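Local coordinates for putative integron gene cassette protein (Uncultured bacterium, PDB 3GHJ) that is of unknown function but belongs to the glyoxalase/bleomycin resistance protein/dioxygenase superfamily, many of whose members bind metals or small molecules in cupped beta-sheets, at residues Trp84-Phe89 with Gly133-Phe138; Ser43-Glu48 with Ala129-His134; Leu29-Val34 with Ala72-Leu77; Arg61-Leu66 with Val76-Lys81. The protein carries 1 engineered substitution. All blocks are in the same frame, centred on the assembly; numbering follows the deposited sequence.

Contact 1 (Trp84-Phe89 with Gly133-Phe138); sequences WQQQHF and GHALEF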
# COMPACT_ATOMS: atom_id res chain seq x y z
N TRP A 84 8.77 16.43 -3.48
CA TRP A 84 8.51 15.16 -4.15
C TRP A 84 9.38 14.03 -3.62
O TRP A 84 10.59 14.19 -3.43
CB TRP A 84 8.76 15.29 -5.66
CG TRP A 84 8.35 14.05 -6.44
CD1 TRP A 84 7.11 13.77 -6.95
CD2 TRP A 84 9.19 12.93 -6.79
NE1 TRP A 84 7.13 12.55 -7.59
CE2 TRP A 84 8.39 12.02 -7.52
CE3 TRP A 84 10.54 12.62 -6.59
CZ2 TRP A 84 8.90 10.83 -8.03
CZ3 TRP A 84 11.04 11.44 -7.10
CH2 TRP A 84 10.22 10.55 -7.82
N GLN A 85 8.76 12.87 -3.34
CA GLN A 85 9.48 11.67 -3.03
C GLN A 85 8.81 10.49 -3.70
O GLN A 85 7.64 10.36 -3.62
CB GLN A 85 9.55 11.42 -1.51
CG GLN A 85 10.76 12.08 -0.83
CD GLN A 85 11.14 11.42 0.50
OE1 GLN A 85 10.73 10.32 0.83
NE2 GLN A 85 11.87 12.14 1.26
N GLN A 86 9.59 9.65 -4.34
CA GLN A 86 9.04 8.51 -5.04
C GLN A 86 8.43 7.51 -4.08
O GLN A 86 9.02 7.18 -3.05
CB GLN A 86 10.08 7.81 -5.92
CG GLN A 86 9.42 6.92 -6.97
CD GLN A 86 10.41 6.31 -7.92
OE1 GLN A 86 10.24 6.41 -9.15
NE2 GLN A 86 11.43 5.67 -7.39
N GLN A 87 7.26 7.01 -4.43
CA GLN A 87 6.62 5.94 -3.72
C GLN A 87 6.62 4.67 -4.59
O GLN A 87 6.71 4.73 -5.77
CB GLN A 87 5.19 6.32 -3.39
CG GLN A 87 5.10 7.45 -2.38
CD GLN A 87 3.70 7.87 -2.06
OE1 GLN A 87 3.35 8.99 -2.23
NE2 GLN A 87 2.93 6.97 -1.54
N HIS A 88 6.52 3.53 -3.91
CA HIS A 88 6.34 2.25 -4.55
C HIS A 88 5.25 1.46 -3.89
O HIS A 88 5.25 1.30 -2.73
CB HIS A 88 7.62 1.36 -4.56
CG HIS A 88 7.33 -0.04 -5.01
ND1 HIS A 88 6.97 -0.34 -6.31
CD2 HIS A 88 7.26 -1.21 -4.33
CE1 HIS A 88 6.72 -1.63 -6.40
NE2 HIS A 88 6.86 -2.17 -5.21
N PHE A 89 4.35 0.94 -4.72
CA PHE A 89 3.31 0.05 -4.32
C PHE A 89 2.85 -0.80 -5.49
O PHE A 89 3.05 -0.44 -6.59
CB PHE A 89 2.11 0.81 -3.67
CG PHE A 89 1.66 2.02 -4.44
CD1 PHE A 89 2.22 3.24 -4.20
CD2 PHE A 89 0.66 1.94 -5.35
CE1 PHE A 89 1.85 4.33 -4.90
CE2 PHE A 89 0.29 3.04 -6.05
CZ PHE A 89 0.86 4.22 -5.83
N GLY A 133 5.39 9.92 -11.47
CA GLY A 133 6.61 9.14 -11.51
C GLY A 133 6.73 8.15 -10.36
O GLY A 133 7.81 7.62 -10.12
N HIS A 134 5.64 7.90 -9.65
CA HIS A 134 5.71 6.84 -8.66
C HIS A 134 5.93 5.51 -9.35
O HIS A 134 5.54 5.32 -10.51
CB HIS A 134 4.45 6.80 -7.80
CG HIS A 134 4.32 8.00 -6.92
ND1 HIS A 134 5.37 8.48 -6.18
CD2 HIS A 134 3.28 8.83 -6.70
CE1 HIS A 134 4.98 9.56 -5.52
NE2 HIS A 134 3.71 9.79 -5.81
N ALA A 135 6.59 4.60 -8.64
CA ALA A 135 6.91 3.29 -9.18
C ALA A 135 5.78 2.33 -8.87
O ALA A 135 5.74 1.73 -7.79
CB ALA A 135 8.23 2.80 -8.57
N LEU A 136 4.85 2.20 -9.81
CA LEU A 136 3.73 1.28 -9.65
C LEU A 136 4.07 -0.08 -10.23
O LEU A 136 5.01 -0.24 -11.01
CB LEU A 136 2.46 1.85 -10.31
CG LEU A 136 1.63 2.83 -9.47
CD1 LEU A 136 2.47 4.04 -9.06
CD2 LEU A 136 0.38 3.26 -10.23
N GLU A 137 3.29 -1.07 -9.83
CA GLU A 137 3.56 -2.45 -10.19
C GLU A 137 2.26 -3.23 -10.19
O GLU A 137 1.36 -2.95 -9.39
CB GLU A 137 4.57 -3.04 -9.20
CG GLU A 137 4.83 -4.53 -9.34
CD GLU A 137 5.70 -5.10 -8.24
OE1 GLU A 137 6.30 -4.31 -7.47
OE2 GLU A 137 5.77 -6.34 -8.12
N PHE A 138 2.14 -4.18 -11.12
CA PHE A 138 1.16 -5.25 -11.01
C PHE A 138 1.94 -6.51 -10.64
O PHE A 138 2.94 -6.83 -11.29
CB PHE A 138 0.44 -5.50 -12.34
CG PHE A 138 -0.46 -4.37 -12.79
CD1 PHE A 138 -1.11 -3.55 -11.89
CD2 PHE A 138 -0.70 -4.18 -14.14
CE1 PHE A 138 -1.94 -2.53 -12.33
CE2 PHE A 138 -1.53 -3.16 -14.59
CZ PHE A 138 -2.16 -2.34 -13.69

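Contact 2 (Ser43-Glu48 with Ala129-His134); sequences SQFYTE and ADPNGH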
# COMPACT_ATOMS: atom_id res chain seq x y z
N SER A 43 -6.23 11.86 -10.51
CA SER A 43 -7.53 11.20 -10.44
C SER A 43 -7.92 10.62 -11.80
O SER A 43 -8.44 9.51 -11.88
CB SER A 43 -8.61 12.17 -9.94
OG SER A 43 -8.37 12.57 -8.60
N GLN A 44 -7.65 11.37 -12.86
CA GLN A 44 -7.95 10.89 -14.20
C GLN A 44 -7.18 9.61 -14.52
O GLN A 44 -7.72 8.67 -15.10
CB GLN A 44 -7.66 11.98 -15.24
CG GLN A 44 -8.60 13.16 -15.14
CD GLN A 44 -8.18 14.33 -16.01
OE1 GLN A 44 -7.12 14.31 -16.62
NE2 GLN A 44 -9.02 15.36 -16.06
N PHE A 45 -5.91 9.56 -14.14
CA PHE A 45 -5.09 8.38 -14.38
C PHE A 45 -5.63 7.17 -13.61
O PHE A 45 -5.84 6.09 -14.17
CB PHE A 45 -3.64 8.65 -14.00
CG PHE A 45 -2.72 7.46 -14.17
CD1 PHE A 45 -2.55 6.54 -13.13
CD2 PHE A 45 -2.02 7.28 -15.35
CE1 PHE A 45 -1.70 5.45 -13.29
CE2 PHE A 45 -1.17 6.20 -15.51
CZ PHE A 45 -1.00 5.29 -14.48
N TYR A 46 -5.85 7.34 -12.31
CA TYR A 46 -6.28 6.21 -11.48
C TYR A 46 -7.68 5.71 -11.81
O TYR A 46 -7.96 4.52 -11.68
CB TYR A 46 -6.12 6.56 -9.99
CG TYR A 46 -4.68 6.50 -9.53
CD1 TYR A 46 -3.82 7.58 -9.69
CD2 TYR A 46 -4.16 5.34 -8.97
CE1 TYR A 46 -2.48 7.52 -9.29
CE2 TYR A 46 -2.83 5.26 -8.57
CZ TYR A 46 -2.00 6.35 -8.73
OH TYR A 46 -0.68 6.27 -8.33
N THR A 47 -8.56 6.59 -12.27
CA THR A 47 -9.91 6.16 -12.63
C THR A 47 -10.00 5.70 -14.09
O THR A 47 -10.57 4.65 -14.38
CB THR A 47 -10.96 7.26 -12.36
OG1 THR A 47 -10.66 8.43 -13.15
CG2 THR A 47 -10.99 7.64 -10.89
N GLU A 48 -9.43 6.46 -15.01
CA GLU A 48 -9.63 6.16 -16.43
C GLU A 48 -8.66 5.11 -16.96
O GLU A 48 -9.02 4.30 -17.82
CB GLU A 48 -9.54 7.44 -17.27
CG GLU A 48 -10.59 8.47 -16.90
CD GLU A 48 -10.45 9.76 -17.69
OE1 GLU A 48 -9.66 9.78 -18.65
OE2 GLU A 48 -11.13 10.74 -17.34
N ALA A 129 4.88 3.74 -14.40
CA ALA A 129 4.79 4.98 -13.64
C ALA A 129 3.38 5.55 -13.64
O ALA A 129 2.64 5.40 -14.61
CB ALA A 129 5.78 6.01 -14.20
N ASP A 130 3.00 6.21 -12.55
CA ASP A 130 1.84 7.09 -12.57
C ASP A 130 2.29 8.49 -13.03
O ASP A 130 3.47 8.68 -13.36
CB ASP A 130 1.08 7.06 -11.22
CG ASP A 130 1.67 7.98 -10.17
OD1 ASP A 130 2.80 8.48 -10.33
OD2 ASP A 130 0.98 8.19 -9.15
N PRO A 131 1.36 9.46 -13.09
CA PRO A 131 1.76 10.78 -13.62
C PRO A 131 2.79 11.50 -12.77
O PRO A 131 3.41 12.47 -13.23
CB PRO A 131 0.44 11.56 -13.62
CG PRO A 131 -0.60 10.50 -13.81
CD PRO A 131 -0.10 9.33 -12.99
N ASN A 132 2.97 11.04 -11.53
CA ASN A 132 3.91 11.63 -10.60
C ASN A 132 5.26 10.94 -10.63
O ASN A 132 6.17 11.29 -9.88
CB ASN A 132 3.33 11.50 -9.19
CG ASN A 132 1.90 11.98 -9.13
OD1 ASN A 132 0.95 11.18 -9.02
ND2 ASN A 132 1.73 13.28 -9.25
N GLY A 133 5.39 9.92 -11.47
CA GLY A 133 6.61 9.14 -11.51
C GLY A 133 6.73 8.15 -10.36
O GLY A 133 7.81 7.62 -10.12
N HIS A 134 5.64 7.90 -9.65
CA HIS A 134 5.71 6.84 -8.66
C HIS A 134 5.93 5.51 -9.35
O HIS A 134 5.54 5.32 -10.51
CB HIS A 134 4.45 6.80 -7.80
CG HIS A 134 4.32 8.00 -6.92
ND1 HIS A 134 5.37 8.48 -6.18
CD2 HIS A 134 3.28 8.83 -6.70
CE1 HIS A 134 4.98 9.56 -5.52
NE2 HIS A 134 3.71 9.79 -5.81

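Contact 3 (Leu29-Val34 with Ala72-Leu77); sequences LFEVAV and AGMVVL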
# COMPACT_ATOMS: atom_id res chain seq x y z
N LEU A 29 -3.09 -6.10 2.61
CA LEU A 29 -2.96 -4.65 2.46
C LEU A 29 -4.25 -4.07 1.87
O LEU A 29 -4.72 -4.56 0.84
CB LEU A 29 -1.79 -4.34 1.53
CG LEU A 29 -1.33 -2.90 1.30
CD1 LEU A 29 -0.91 -2.25 2.61
CD2 LEU A 29 -0.17 -2.88 0.32
N PHE A 30 -4.80 -3.04 2.51
CA PHE A 30 -6.06 -2.45 2.06
C PHE A 30 -5.87 -1.13 1.31
O PHE A 30 -6.39 -0.96 0.21
CB PHE A 30 -7.04 -2.26 3.23
CG PHE A 30 -8.32 -1.58 2.80
CD1 PHE A 30 -9.22 -2.24 1.98
CD2 PHE A 30 -8.57 -0.27 3.15
CE1 PHE A 30 -10.39 -1.60 1.54
CE2 PHE A 30 -9.73 0.38 2.71
CZ PHE A 30 -10.63 -0.29 1.91
N GLU A 31 -5.13 -0.19 1.88
CA GLU A 31 -5.06 1.13 1.31
C GLU A 31 -3.67 1.74 1.38
O GLU A 31 -2.87 1.40 2.24
CB GLU A 31 -6.13 2.00 1.97
CG GLU A 31 -5.77 3.37 2.40
CD GLU A 31 -6.75 3.88 3.44
OE1 GLU A 31 -7.84 3.27 3.61
OE2 GLU A 31 -6.43 4.88 4.11
N VAL A 32 -3.37 2.60 0.40
CA VAL A 32 -2.17 3.41 0.44
C VAL A 32 -2.53 4.86 0.13
O VAL A 32 -3.42 5.13 -0.69
CB VAL A 32 -1.13 2.95 -0.60
CG1 VAL A 32 -0.59 1.59 -0.23
CG2 VAL A 32 -1.75 2.91 -2.00
N ALA A 33 -1.86 5.79 0.81
CA ALA A 33 -1.96 7.21 0.47
C ALA A 33 -0.86 7.54 -0.53
O ALA A 33 0.30 7.17 -0.35
CB ALA A 33 -1.82 8.06 1.72
N VAL A 34 -1.26 8.21 -1.60
CA VAL A 34 -0.35 8.54 -2.70
C VAL A 34 -0.28 10.05 -2.84
O VAL A 34 -1.30 10.70 -3.10
CB VAL A 34 -0.86 7.94 -4.02
CG1 VAL A 34 0.13 8.22 -5.14
CG2 VAL A 34 -1.07 6.43 -3.86
N ALA A 72 -12.30 -4.12 -2.32
CA ALA A 72 -11.11 -4.90 -1.95
C ALA A 72 -9.92 -4.04 -1.51
O ALA A 72 -9.08 -4.50 -0.73
CB ALA A 72 -10.70 -5.82 -3.09
N GLY A 73 -9.83 -2.83 -2.03
CA GLY A 73 -8.71 -1.96 -1.71
C GLY A 73 -9.07 -0.51 -1.96
O GLY A 73 -10.17 -0.21 -2.44
N MSE A 74 -8.14 0.38 -1.65
CA MSE A 74 -8.38 1.81 -1.79
C MSE A 74 -7.07 2.55 -1.98
O MSE A 74 -6.06 2.19 -1.39
CB MSE A 74 -9.09 2.34 -0.54
CG MSE A 74 -9.28 3.85 -0.46
SE MSE A 74 -10.53 4.36 0.96
CE MSE A 74 -12.16 3.95 0.01
N VAL A 75 -7.06 3.54 -2.87
CA VAL A 75 -5.97 4.49 -2.87
C VAL A 75 -6.54 5.83 -2.44
O VAL A 75 -7.68 6.17 -2.76
CB VAL A 75 -5.27 4.62 -4.24
CG1 VAL A 75 -4.56 3.33 -4.61
CG2 VAL A 75 -6.26 5.03 -5.32
N VAL A 76 -5.75 6.57 -1.67
CA VAL A 76 -6.11 7.93 -1.29
C VAL A 76 -5.12 8.89 -1.93
O VAL A 76 -3.96 8.98 -1.52
CB VAL A 76 -6.11 8.15 0.25
CG1 VAL A 76 -6.69 9.53 0.57
CG2 VAL A 76 -6.90 7.05 0.94
N LEU A 77 -5.55 9.58 -2.98
CA LEU A 77 -4.69 10.55 -3.63
C LEU A 77 -4.70 11.82 -2.80
O LEU A 77 -5.76 12.31 -2.43
CB LEU A 77 -5.17 10.83 -5.05
CG LEU A 77 -5.40 9.61 -5.95
CD1 LEU A 77 -5.87 10.08 -7.32
CD2 LEU A 77 -4.13 8.77 -6.08
O HOH W 1 -6.43 -4.84 -1.25

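Contact 4 (Arg61-Leu66 with Val76-Lys81); sequences RRWNFL and VLQEEK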
# COMPACT_ATOMS: atom_id res chain seq x y z
N ARG A 61 -9.58 19.41 1.28
CA ARG A 61 -8.25 18.95 1.65
C ARG A 61 -7.43 18.56 0.43
O ARG A 61 -6.24 18.30 0.53
CB ARG A 61 -8.33 17.77 2.62
CG ARG A 61 -8.85 18.13 4.00
CD ARG A 61 -8.57 17.02 5.00
NE ARG A 61 -9.28 15.79 4.67
CZ ARG A 61 -9.16 14.66 5.35
NH1 ARG A 61 -8.34 14.59 6.39
NH2 ARG A 61 -9.85 13.58 4.98
N ARG A 62 -8.09 18.52 -0.73
CA ARG A 62 -7.45 18.08 -1.96
C ARG A 62 -7.06 16.61 -1.87
O ARG A 62 -5.92 16.24 -2.18
CB ARG A 62 -6.24 18.95 -2.29
CG ARG A 62 -6.58 20.42 -2.46
CD ARG A 62 -7.45 20.64 -3.68
NE ARG A 62 -6.70 20.50 -4.92
CZ ARG A 62 -7.25 20.36 -6.12
NH1 ARG A 62 -8.57 20.34 -6.25
NH2 ARG A 62 -6.48 20.24 -7.19
N TRP A 63 -8.00 15.78 -1.44
CA TRP A 63 -7.81 14.33 -1.36
C TRP A 63 -8.90 13.65 -2.17
O TRP A 63 -10.04 14.14 -2.25
CB TRP A 63 -7.93 13.84 0.08
CG TRP A 63 -6.81 14.27 1.01
CD1 TRP A 63 -5.85 15.21 0.77
CD2 TRP A 63 -6.58 13.78 2.34
NE1 TRP A 63 -5.02 15.33 1.87
CE2 TRP A 63 -5.45 14.46 2.84
CE3 TRP A 63 -7.22 12.83 3.15
CZ2 TRP A 63 -4.95 14.22 4.12
CZ3 TRP A 63 -6.71 12.59 4.41
CH2 TRP A 63 -5.59 13.28 4.89
N ASN A 64 -8.58 12.51 -2.77
CA ASN A 64 -9.57 11.71 -3.47
C ASN A 64 -9.40 10.25 -3.08
O ASN A 64 -8.35 9.65 -3.35
CB ASN A 64 -9.44 11.89 -4.99
CG ASN A 64 -10.67 11.42 -5.75
OD1 ASN A 64 -11.65 10.99 -5.15
ND2 ASN A 64 -10.62 11.50 -7.08
N PHE A 65 -10.41 9.70 -2.42
CA PHE A 65 -10.43 8.31 -1.99
C PHE A 65 -11.08 7.48 -3.08
O PHE A 65 -12.27 7.67 -3.38
CB PHE A 65 -11.27 8.15 -0.71
CG PHE A 65 -10.77 8.93 0.48
CD1 PHE A 65 -10.95 10.31 0.55
CD2 PHE A 65 -10.16 8.28 1.54
CE1 PHE A 65 -10.51 11.02 1.66
CE2 PHE A 65 -9.72 8.98 2.66
CZ PHE A 65 -9.89 10.35 2.71
N LEU A 66 -10.32 6.57 -3.67
CA LEU A 66 -10.77 5.77 -4.81
C LEU A 66 -10.77 4.28 -4.46
O LEU A 66 -9.86 3.81 -3.77
CB LEU A 66 -9.87 6.01 -6.02
CG LEU A 66 -9.83 7.44 -6.54
CD1 LEU A 66 -8.79 7.54 -7.62
CD2 LEU A 66 -11.21 7.89 -7.04
N VAL A 76 -5.75 6.57 -1.67
CA VAL A 76 -6.11 7.93 -1.29
C VAL A 76 -5.12 8.89 -1.93
O VAL A 76 -3.96 8.98 -1.52
CB VAL A 76 -6.11 8.15 0.25
CG1 VAL A 76 -6.69 9.53 0.57
CG2 VAL A 76 -6.90 7.05 0.94
N LEU A 77 -5.55 9.58 -2.98
CA LEU A 77 -4.69 10.55 -3.63
C LEU A 77 -4.70 11.82 -2.80
O LEU A 77 -5.76 12.31 -2.43
CB LEU A 77 -5.17 10.83 -5.05
CG LEU A 77 -5.40 9.61 -5.95
CD1 LEU A 77 -5.87 10.08 -7.32
CD2 LEU A 77 -4.13 8.77 -6.08
N GLN A 78 -3.51 12.35 -2.50
CA GLN A 78 -3.42 13.56 -1.68
C GLN A 78 -2.53 14.57 -2.38
O GLN A 78 -1.36 14.30 -2.61
CB GLN A 78 -2.83 13.21 -0.31
CG GLN A 78 -3.66 12.19 0.45
CD GLN A 78 -3.03 11.75 1.75
OE1 GLN A 78 -3.73 11.49 2.74
NE2 GLN A 78 -1.71 11.64 1.77
N GLU A 79 -3.08 15.72 -2.74
CA GLU A 79 -2.29 16.69 -3.47
C GLU A 79 -1.23 17.35 -2.59
O GLU A 79 -1.51 17.83 -1.49
CB GLU A 79 -3.18 17.77 -4.08
CG GLU A 79 -2.48 18.63 -5.11
CD GLU A 79 -3.43 19.60 -5.77
OE1 GLU A 79 -3.78 20.61 -5.13
OE2 GLU A 79 -3.82 19.35 -6.93
N GLU A 80 -0.01 17.34 -3.09
CA GLU A 80 1.15 17.97 -2.45
C GLU A 80 2.03 18.58 -3.55
O GLU A 80 2.56 17.85 -4.33
CB GLU A 80 1.94 16.90 -1.70
CG GLU A 80 1.38 16.55 -0.39
CD GLU A 80 2.45 16.26 0.68
OE1 GLU A 80 3.60 15.83 0.34
OE2 GLU A 80 2.09 16.45 1.86
N LYS A 81 2.16 19.89 -3.60
CA LYS A 81 2.90 20.53 -4.68
C LYS A 81 4.40 20.68 -4.44
O LYS A 81 5.14 21.05 -5.35
CB LYS A 81 2.26 21.88 -5.03
CG LYS A 81 0.79 21.74 -5.42
CD LYS A 81 0.25 23.01 -6.05
CE LYS A 81 -1.13 22.76 -6.65
NZ LYS A 81 -1.68 23.97 -7.31
O HOH W 2 -3.54 17.30 0.39

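Contact 1 (Trp84-Phe89 with Gly133-Phe138)
The ring nitrogen ND1 of His134 takes the backbone N-H of Gln87 at 3.0 Å, the donor standing 34° out of the imidazole plane. Since ND1 accepts, NE2 is the nitrogen that should carry the proton, and it bonds to the carbonyl of Lys35; both nitrogens of this buried ring are thereby satisfied. Gln87 lies alongside it, with CB over one ring face at 4.0 Å from the centroid in a CH-pi contact; the extended chain then carries its amide to the backbone of Ala33 and Lys35. One residue further on, Ala135 N donates to Gln87 O over 2.9 Å and starts the parallel ladder between strands 88-93 and 135-140, the first and last strands of the C-terminal βαβββ half of this glyoxalase-type chain. Ala135 O is gripped twice, by His88 ND1 at 2.8 Å and, weakly, by Phe89 N at 3.5 Å. With CG anti to the backbone N (chi1 170°), the His88 ring swings over to that carbonyl, while its NE2 bonds to Glu31 of the second subunit. Glu137 OE1 lies at the edge of the same ring, 2.9 Å from His88 CE1, and OE2 of that carboxylate is held by Thr139 and Ser125. On the other side of the sheet, Phe89 CZ packs against Leu136 CD1 at 3.6 Å.

Contact 2 (Ser43-Glu48 with Ala129-His134)
Phe45, on helix 39-49, lays one face of its ring against Pro131 in the type I turn Asp130-Gly133, which joins strands 123-129 and 135-140. The contact thus ties the helix of the N-terminal βαβββ half to a turn of the C-terminal half. With CG trans to the backbone N (chi1 178°), the Phe45 ring reaches out from the helix, and Pro131 CD sits over it, 3.7 Å from the centroid. Asp130 CA shares that face at a greater height, 4.2 Å from the centroid, so two successive residues of the turn cover one side of the phenylalanine. Tyr46 approaches Asp130 by its hydroxyl, and its ring plane stands 87° from the carboxylate. Asp130 holds CG between its own N and carbonyl carbon (chi1 83°), a conformation that folds the carboxylate back over the turn. There OD1 accepts from Asn132 N at 2.8 Å, forming an Asx turn, and from His134 N at 3.0 Å, the two donors arriving from opposite faces of the carboxylate. The other oxygen, OD2, is met on its anti side by Tyr46 OH, which donates to it across 2.7 Å.

Contact 3 (Leu29-Val34 with Ala72-Leu77)
Phe30 O receives the N-H of Met74, a selenomethionine, at 2.9 Å, the first rung of a parallel ladder between strands 28-36 and 73-79. These are the first and last strands of the N-terminal βαβββ module, paired in the 1-4-3-2 order of the glyoxalase-type fold. Met74 O then accepts from Val32 N at a longer 3.3 Å, and the next two bonds are shorter again: Val76 N to Val32 O at 2.9 Å and Val34 N to Val76 O at 2.8 Å. Around this backbone, the Phe30 ring is swung across the neighbouring strand by its chi1 of 177°, CE2 touching Met74 CB at 3.8 Å. Glu31 runs beside Met74 and points the same way, its extended chain bringing the carboxylate past Val76 CG2. The side bearing Val32, Val34, Val75 and Leu77 is wholly apolar here, with Val32 CG2 against Val75 CG1 at 3.9 Å. Where the strands part, a water lies 2.7 Å from both Leu29 O and Ala72 O, and Ala72 with Gly73 forms a classic beta bulge opposite Val68. Farther out, Tyr46 covers Val34 and Leu77, and strand 28-36 pairs antiparallel with the second subunit. Glu31 OE2 bonds to NE2 of that subunit's His88 and lies near its Glu137; this inter-chain cluster of a histidine and two acids resembles the metal sites of relatives, although nothing here establishes that a metal binds.

Contact 4 (Arg61-Leu66 with Val76-Lys81)
Arg62 and Glu79 lie side by side and point the same way, joined by a two-pronged salt bridge in which the guanidinium offers its side: NE to OE1 at 2.9 Å and NH2 to OE2 at 2.8 Å. The flat groups are not coplanar; their planes stand 57° apart, and OE1, in the guanidinium plane, is met from above the carboxylate. Bends at chi2 and chi3 (-66° and -73°) curl the arginine back to present that side. NH2 has a second anionic partner in Glu40, and OE2 also accepts from Leu39 N at the start of helix 39-49, so the pair ties the open end of the hairpin to the helix. This hairpin, strands 63-68 and 73-79, supplies the two central strands of the N-terminal βαβββ sheet; Asn64 and Leu77 form a hydrogen-bonded pair, and Arg62 with Trp63 makes a G1 bulge opposite Asp58. Trp63 and Gln78 form a non-hydrogen-bonded pair and run alongside each other. Gln78 CG sits almost squarely over the five-membered ring, 3.6 Å from its centroid, while the Arg61 guanidinium covers the opposite face of the indole. A water bridges Arg61 O and Glu79 O and weakly accepts from Trp63 NE1. Next along, Phe65 turns a face to Val76 CG1, 3.8 Å from the ring centroid, and Val76 CG2 touches Phe65 CD2 at 3.5 Å; Trp120 of the second subunit meets the phenylalanine ring edge-to-face. On the face of the sheet that carries Leu77, Leu66 CD1 and Leu77 CD1 meet at 3.9 Å.

In the fold
Contacts 3 and 4 share Val76 and Leu77 on strand 73-79, which pairs parallel with 28-36 along one edge and antiparallel with 63-68 along the other; their centres are about 11 Å apart. Contact 1 is the counterpart of contact 3 in the second βαβββ half, and the two centres lie about 13 Å apart. Between them Phe89 CZ packs on Val34 CG2 at 3.5 Å, and His134 CD2 on Val34 CG1 at 3.6 Å. Contact 2 runs into contact 1 through Gly133 and His134, and meets contact 4 where Tyr46 CB touches Leu66 CD1 at 3.7 Å. Contacts 1 and 3 together line the inter-subunit place where relatives have their metal site; no ligand or function is established here.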